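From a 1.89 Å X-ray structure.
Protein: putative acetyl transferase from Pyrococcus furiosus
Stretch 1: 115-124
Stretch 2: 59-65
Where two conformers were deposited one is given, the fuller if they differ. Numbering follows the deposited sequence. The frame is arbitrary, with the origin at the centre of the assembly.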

ATOM      1  N   LYS A 115       8.338 -25.375   3.793  1.00 21.99           N
ATOM      2  CA  LYS A 115       7.518 -25.705   4.980  1.00 23.10           C
ATOM      3  C   LYS A 115       6.079 -26.077   4.586  1.00 22.66           C
ATOM      4  O   LYS A 115       5.504 -27.036   5.101  1.00 19.14           O
ATOM      5  CB  LYS A 115       7.511 -24.547   5.975  1.00 24.62           C
ATOM      6  CG  LYS A 115       7.173 -24.969   7.391  1.00 29.50           C
ATOM      7  N   ALA A 116       5.510 -25.299   3.662  1.00 19.27           N
ATOM      8  CA  ALA A 116       4.196 -25.557   3.126  1.00 19.99           C
ATOM      9  C   ALA A 116       4.109 -26.925   2.441  1.00 17.10           C
ATOM     10  O   ALA A 116       3.177 -27.676   2.680  1.00 19.37           O
ATOM     11  CB  ALA A 116       3.802 -24.426   2.133  1.00 18.65           C
ATOM     12  N   GLU A 117       5.086 -27.234   1.599  1.00 19.19           N
ATOM     13  CA  GLU A 117       5.164 -28.535   0.936  1.00 19.32           C
ATOM     14  C   GLU A 117       5.260 -29.683   1.952  1.00 21.91           C
ATOM     15  O   GLU A 117       4.578 -30.720   1.826  1.00 20.02           O
ATOM     16  CB  GLU A 117       6.335 -28.549  -0.024  1.00 22.01           C
ATOM     17  CG  GLU A 117       6.100 -27.638  -1.234  1.00 21.39           C
ATOM     18  CD  GLU A 117       7.224 -27.686  -2.251  1.00 24.87           C
ATOM     19  OE1 GLU A 117       7.333 -26.740  -3.071  1.00 22.37           O
ATOM     20  OE2 GLU A 117       7.991 -28.677  -2.251  1.00 24.50           O
ATOM     21  N   GLU A 118       6.067 -29.469   2.975  1.00 22.58           N
ATOM     22  CA  GLU A 118       6.216 -30.458   4.049  1.00 24.54           C
ATOM     23  C   GLU A 118       4.889 -30.691   4.787  1.00 21.48           C
ATOM     24  O   GLU A 118       4.501 -31.843   5.003  1.00 24.27           O
ATOM     25  CB  GLU A 118       7.339 -30.038   5.000  1.00 28.08           C
ATOM     26  CG  GLU A 118       8.715 -30.203   4.360  1.00 33.82           C
ATOM     27  CD  GLU A 118       9.842 -29.429   5.055  1.00 38.78           C
ATOM     28  OE1 GLU A 118       9.568 -28.655   6.008  1.00 42.31           O
ATOM     29  OE2 GLU A 118      11.017 -29.596   4.626  1.00 40.86           O
ATOM     30  N   TRP A 119       4.185 -29.608   5.132  1.00 22.09           N
ATOM     31  CA  TRP A 119       2.918 -29.697   5.822  1.00 24.04           C
ATOM     32  C   TRP A 119       1.844 -30.337   4.947  1.00 24.74           C
ATOM     33  O   TRP A 119       1.087 -31.178   5.421  1.00 21.81           O
ATOM     34  CB  TRP A 119       2.464 -28.329   6.305  1.00 28.07           C
ATOM     35  CG  TRP A 119       1.204 -28.356   7.144  1.00 29.20           C
ATOM     36  CD1 TRP A 119       1.115 -28.590   8.494  1.00 29.98           C
ATOM     37  CD2 TRP A 119      -0.118 -28.119   6.691  1.00 29.42           C
ATOM     38  NE1 TRP A 119      -0.198 -28.521   8.898  1.00 30.79           N
ATOM     39  CE2 TRP A 119      -0.978 -28.228   7.811  1.00 30.79           C
ATOM     40  CE3 TRP A 119      -0.682 -27.816   5.443  1.00 30.21           C
ATOM     41  CZ2 TRP A 119      -2.358 -28.056   7.714  1.00 30.53           C
ATOM     42  CZ3 TRP A 119      -2.053 -27.647   5.349  1.00 29.97           C
ATOM     43  CH2 TRP A 119      -2.877 -27.764   6.484  1.00 30.07           C
ATOM     44  N   ALA A 120       1.789 -29.935   3.675  1.00 20.85           N
ATOM     45  CA  ALA A 120       0.876 -30.537   2.718  1.00 21.26           C
ATOM     46  C   ALA A 120       1.035 -32.083   2.685  1.00 20.75           C
ATOM     47  O   ALA A 120       0.052 -32.819   2.746  1.00 21.24           O
ATOM     48  CB  ALA A 120       1.097 -29.904   1.297  1.00 21.18           C
ATOM     49  N   LYS A 121       2.272 -32.548   2.620  1.00 23.89           N
ATOM     50  CA  LYS A 121       2.566 -33.977   2.614  1.00 26.70           C
ATOM     51  C   LYS A 121       2.008 -34.661   3.883  1.00 27.71           C
ATOM     52  O   LYS A 121       1.416 -35.737   3.793  1.00 25.65           O
ATOM     53  CB  LYS A 121       4.077 -34.210   2.495  1.00 32.10           C
ATOM     54  CG  LYS A 121       4.470 -35.553   1.871  1.00 36.97           C
ATOM     55  CD  LYS A 121       5.917 -35.499   1.355  1.00 40.50           C
ATOM     56  CE  LYS A 121       6.367 -36.829   0.759  1.00 43.54           C
ATOM     57  NZ  LYS A 121       7.806 -36.798   0.352  1.00 45.53           N
ATOM     58  N   GLU A 122       2.207 -34.030   5.044  1.00 28.98           N
ATOM     59  CA  GLU A 122       1.687 -34.547   6.345  1.00 29.71           C
ATOM     60  C   GLU A 122       0.202 -34.726   6.337  1.00 30.33           C
ATOM     61  O   GLU A 122      -0.320 -35.622   6.997  1.00 26.88           O
ATOM     62  CB  GLU A 122       1.979 -33.572   7.479  1.00 30.06           C
ATOM     63  CG  GLU A 122       3.424 -33.409   7.841  1.00 31.72           C
ATOM     64  CD  GLU A 122       3.627 -32.349   8.907  1.00 30.56           C
ATOM     65  OE1 GLU A 122       4.785 -31.923   9.065  1.00 37.42           O
ATOM     66  OE2 GLU A 122       2.639 -31.945   9.579  1.00 33.20           O
ATOM     67  N   ARG A 123      -0.495 -33.826   5.634  1.00 27.88           N
ATOM     68  CA  ARG A 123      -1.963 -33.863   5.549  1.00 28.87           C
ATOM     69  C   ARG A 123      -2.473 -34.863   4.524  1.00 25.71           C
ATOM     70  O   ARG A 123      -3.668 -35.061   4.413  1.00 26.96           O
ATOM     71  CB  ARG A 123      -2.531 -32.467   5.214  1.00 31.49           C
ATOM     72  CG  ARG A 123      -2.252 -31.401   6.240  1.00 37.35           C
ATOM     73  CD  ARG A 123      -3.144 -31.470   7.478  1.00 41.55           C
ATOM     74  NE  ARG A 123      -2.731 -32.517   8.395  1.00 45.83           N
ATOM     75  CZ  ARG A 123      -3.310 -32.758   9.576  1.00 48.80           C
ATOM     76  NH1 ARG A 123      -2.850 -33.741  10.348  1.00 50.22           N
ATOM     77  NH2 ARG A 123      -4.334 -32.016   9.995  1.00 50.47           N
ATOM     78  N   GLY A 124      -1.582 -35.466   3.752  1.00 24.63           N
ATOM     79  CA  GLY A 124      -1.992 -36.422   2.726  1.00 26.44           C
ATOM     80  C   GLY A 124      -2.260 -35.805   1.365  1.00 23.72           C
ATOM     81  O   GLY A 124      -2.823 -36.448   0.495  1.00 24.22           O
TER
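Stretch 2 59-65: GEHKFFV

No hydrogen bond joins the two stretches among the atoms modelled; the contact is carried mainly by ring faces and the aliphatic parts of two lysines. Trp119 is at its centre and has more area covered, 99 Å², than any other residue here. In all, 350 Å² is buried, both sides summed.

Stretch 1 is helical from Lys115 on, and the helix begins earlier in the chain. Its turns are held by bonds such as Trp119 N to Lys115 O, 2.9 Å, and Ala120 N to Ala116 O, 2.8 Å. Gly124 leaves the helix with positive phi in a Schellman motif. Gly124 N hydrogen-bonds to Lys121 O at 3.0 Å.

Stretch 2 leads from Gly59 into an extended strand that continues past Val65. It runs roughly antiparallel to the helix. The N-to-C directions differ by 148°, and the axes approach to 9.7 Å. Ala116 therefore lies near Phe64, with their CA atoms 7.5 Å apart, while Arg123 pairs with Glu60 at 10.3 Å between CA atoms. The backbones are closer at the Ala116 end.

The strand alternates. Glu60, Lys62 and Phe64 point their CA-to-CB bonds toward the helix. His61 points away, and Phe63 and Val65 make no contact with it.

Phe64 has chi1 in the m well. Lys115 CG sits over one face of the Phe64 ring, 3.7 Å from the centroid of that ring and 10° off the normal. This is a CH-pi contact. The Lys115 side chain is not modelled beyond CG. At the ring edge, Phe64 CE2 meets Trp119 CB at 3.7 Å. Ala116 CA is 4.3 Å from Phe64 CE2; the small side chain of Ala116 points sideways.

Trp119 has chi1 in the t well. The edge of Phe64 is directed at its face in an offset edge-to-face pair. The Phe64 ring and the five-membered ring of Trp119 have centroids 5.6 Å apart and planes at 79°. Lys62 covers the six-membered ring: Lys62 CB is 3.5 Å from that centroid, 15° off the normal, and 3.4 Å from Trp119 CH2. Lys62 thus offers its aliphatic base to the indole, while its NZ is hydrogen-bonded elsewhere in the structure.

Glu60 closes the contact. Glu60 OE1 lies 3.4 Å from Trp119 CH2 and 3.2 Å from Arg123 CD. Glu60 OE1 also forms a long salt bridge to Arg123 NH2, 3.7 Å away, and lies near the plane of the guanidinium. Opposite charges favour this pairing at the exposed end.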

ATOM      1  N   GLY A  59     -12.993 -24.342   3.973  1.00 53.98           N
ATOM      2  CA  GLY A  59     -11.888 -25.316   3.905  1.00 51.38           C
ATOM      3  C   GLY A  59     -10.981 -25.331   5.124  1.00 48.97           C
ATOM      4  O   GLY A  59     -11.249 -24.664   6.119  1.00 50.63           O
ATOM      5  N   GLU A  60      -9.908 -26.117   5.026  1.00 45.92           N
ATOM      6  CA  GLU A  60      -8.919 -26.279   6.079  1.00 44.25           C
ATOM      7  C   GLU A  60      -7.690 -25.429   5.737  1.00 40.60           C
ATOM      8  O   GLU A  60      -6.946 -25.754   4.807  1.00 37.43           O
ATOM      9  CB  GLU A  60      -8.517 -27.758   6.197  1.00 46.08           C
ATOM     10  CG  GLU A  60      -7.499 -28.069   7.292  1.00 48.01           C
ATOM     11  CD  GLU A  60      -6.739 -29.366   7.053  1.00 49.19           C
ATOM     12  OE1 GLU A  60      -5.616 -29.497   7.573  1.00 51.09           O
ATOM     13  OE2 GLU A  60      -7.257 -30.256   6.344  1.00 51.30           O
ATOM     14  N   HIS A  61      -7.473 -24.356   6.508  1.00 35.34           N
ATOM     15  CA  HIS A  61      -6.409 -23.379   6.218  1.00 32.23           C
ATOM     16  C   HIS A  61      -5.207 -23.542   7.153  1.00 31.92           C
ATOM     17  O   HIS A  61      -5.353 -23.936   8.316  1.00 32.50           O
ATOM     18  CB  HIS A  61      -6.959 -21.945   6.302  0.65 35.08           C
ATOM     19  CG  HIS A  61      -7.198 -21.461   7.704  0.65 35.84           C
ATOM     20  ND1 HIS A  61      -8.455 -21.379   8.264  0.65 38.09           N
ATOM     21  CD2 HIS A  61      -6.335 -21.029   8.658  0.65 37.01           C
ATOM     22  CE1 HIS A  61      -8.357 -20.920   9.501  0.65 36.90           C
ATOM     23  NE2 HIS A  61      -7.081 -20.707   9.767  0.65 36.69           N
ATOM     24  N   LYS A  62      -4.021 -23.237   6.640  1.00 27.53           N
ATOM     25  CA  LYS A  62      -2.794 -23.239   7.425  1.00 25.18           C
ATOM     26  C   LYS A  62      -1.941 -22.058   7.016  1.00 24.90           C
ATOM     27  O   LYS A  62      -1.764 -21.794   5.838  1.00 23.66           O
ATOM     28  CB  LYS A  62      -2.007 -24.530   7.185  1.00 27.00           C
ATOM     29  CG  LYS A  62      -0.679 -24.629   7.890  1.00 29.08           C
ATOM     30  CD  LYS A  62      -0.843 -24.820   9.381  1.00 32.40           C
ATOM     31  CE  LYS A  62       0.495 -24.988  10.057  1.00 34.57           C
ATOM     32  NZ  LYS A  62       0.340 -25.197  11.531  1.00 35.01           N
ATOM     33  N   PHE A  63      -1.432 -21.345   8.000  1.00 24.40           N
ATOM     34  CA  PHE A  63      -0.504 -20.265   7.772  1.00 23.99           C
ATOM     35  C   PHE A  63       0.810 -20.601   8.413  1.00 23.41           C
ATOM     36  O   PHE A  63       0.845 -21.102   9.542  1.00 23.68           O
ATOM     37  CB  PHE A  63      -1.024 -18.990   8.413  1.00 24.93           C
ATOM     38  CG  PHE A  63      -2.233 -18.417   7.760  1.00 25.10           C
ATOM     39  CD1 PHE A  63      -2.111 -17.494   6.731  1.00 25.50           C
ATOM     40  CD2 PHE A  63      -3.499 -18.723   8.232  1.00 26.40           C
ATOM     41  CE1 PHE A  63      -3.224 -16.935   6.147  1.00 24.40           C
ATOM     42  CE2 PHE A  63      -4.619 -18.165   7.653  1.00 27.35           C
ATOM     43  CZ  PHE A  63      -4.481 -17.258   6.606  1.00 26.32           C
ATOM     44  N   PHE A  64       1.908 -20.328   7.703  1.00 25.38           N
ATOM     45  CA  PHE A  64       3.240 -20.243   8.328  1.00 24.85           C
ATOM     46  C   PHE A  64       3.746 -18.815   8.202  1.00 26.23           C
ATOM     47  O   PHE A  64       3.525 -18.169   7.178  1.00 24.58           O
ATOM     48  CB  PHE A  64       4.238 -21.179   7.675  1.00 27.40           C
ATOM     49  CG  PHE A  64       3.969 -22.627   7.931  1.00 27.44           C
ATOM     50  CD1 PHE A  64       4.335 -23.215   9.147  1.00 29.45           C
ATOM     51  CD2 PHE A  64       3.358 -23.413   6.966  1.00 26.55           C
ATOM     52  CE1 PHE A  64       4.101 -24.585   9.388  1.00 24.83           C
ATOM     53  CE2 PHE A  64       3.112 -24.773   7.204  1.00 26.17           C
ATOM     54  CZ  PHE A  64       3.501 -25.353   8.425  1.00 27.76           C
ATOM     55  N   VAL A  65       4.447 -18.336   9.223  1.00 21.43           N
ATOM     56  CA  VAL A  65       5.074 -17.030   9.154  1.00 25.74           C
ATOM     57  C   VAL A  65       6.567 -17.113   9.411  1.00 25.92           C
ATOM     58  O   VAL A  65       7.036 -17.995  10.145  1.00 28.32           O
ATOM     59  CB  VAL A  65       4.411 -16.014  10.134  1.00 25.16           C
ATOM     60  CG1 VAL A  65       2.970 -15.744   9.721  1.00 25.18           C
ATOM     61  CG2 VAL A  65       4.477 -16.501  11.581  1.00 27.14           C
TER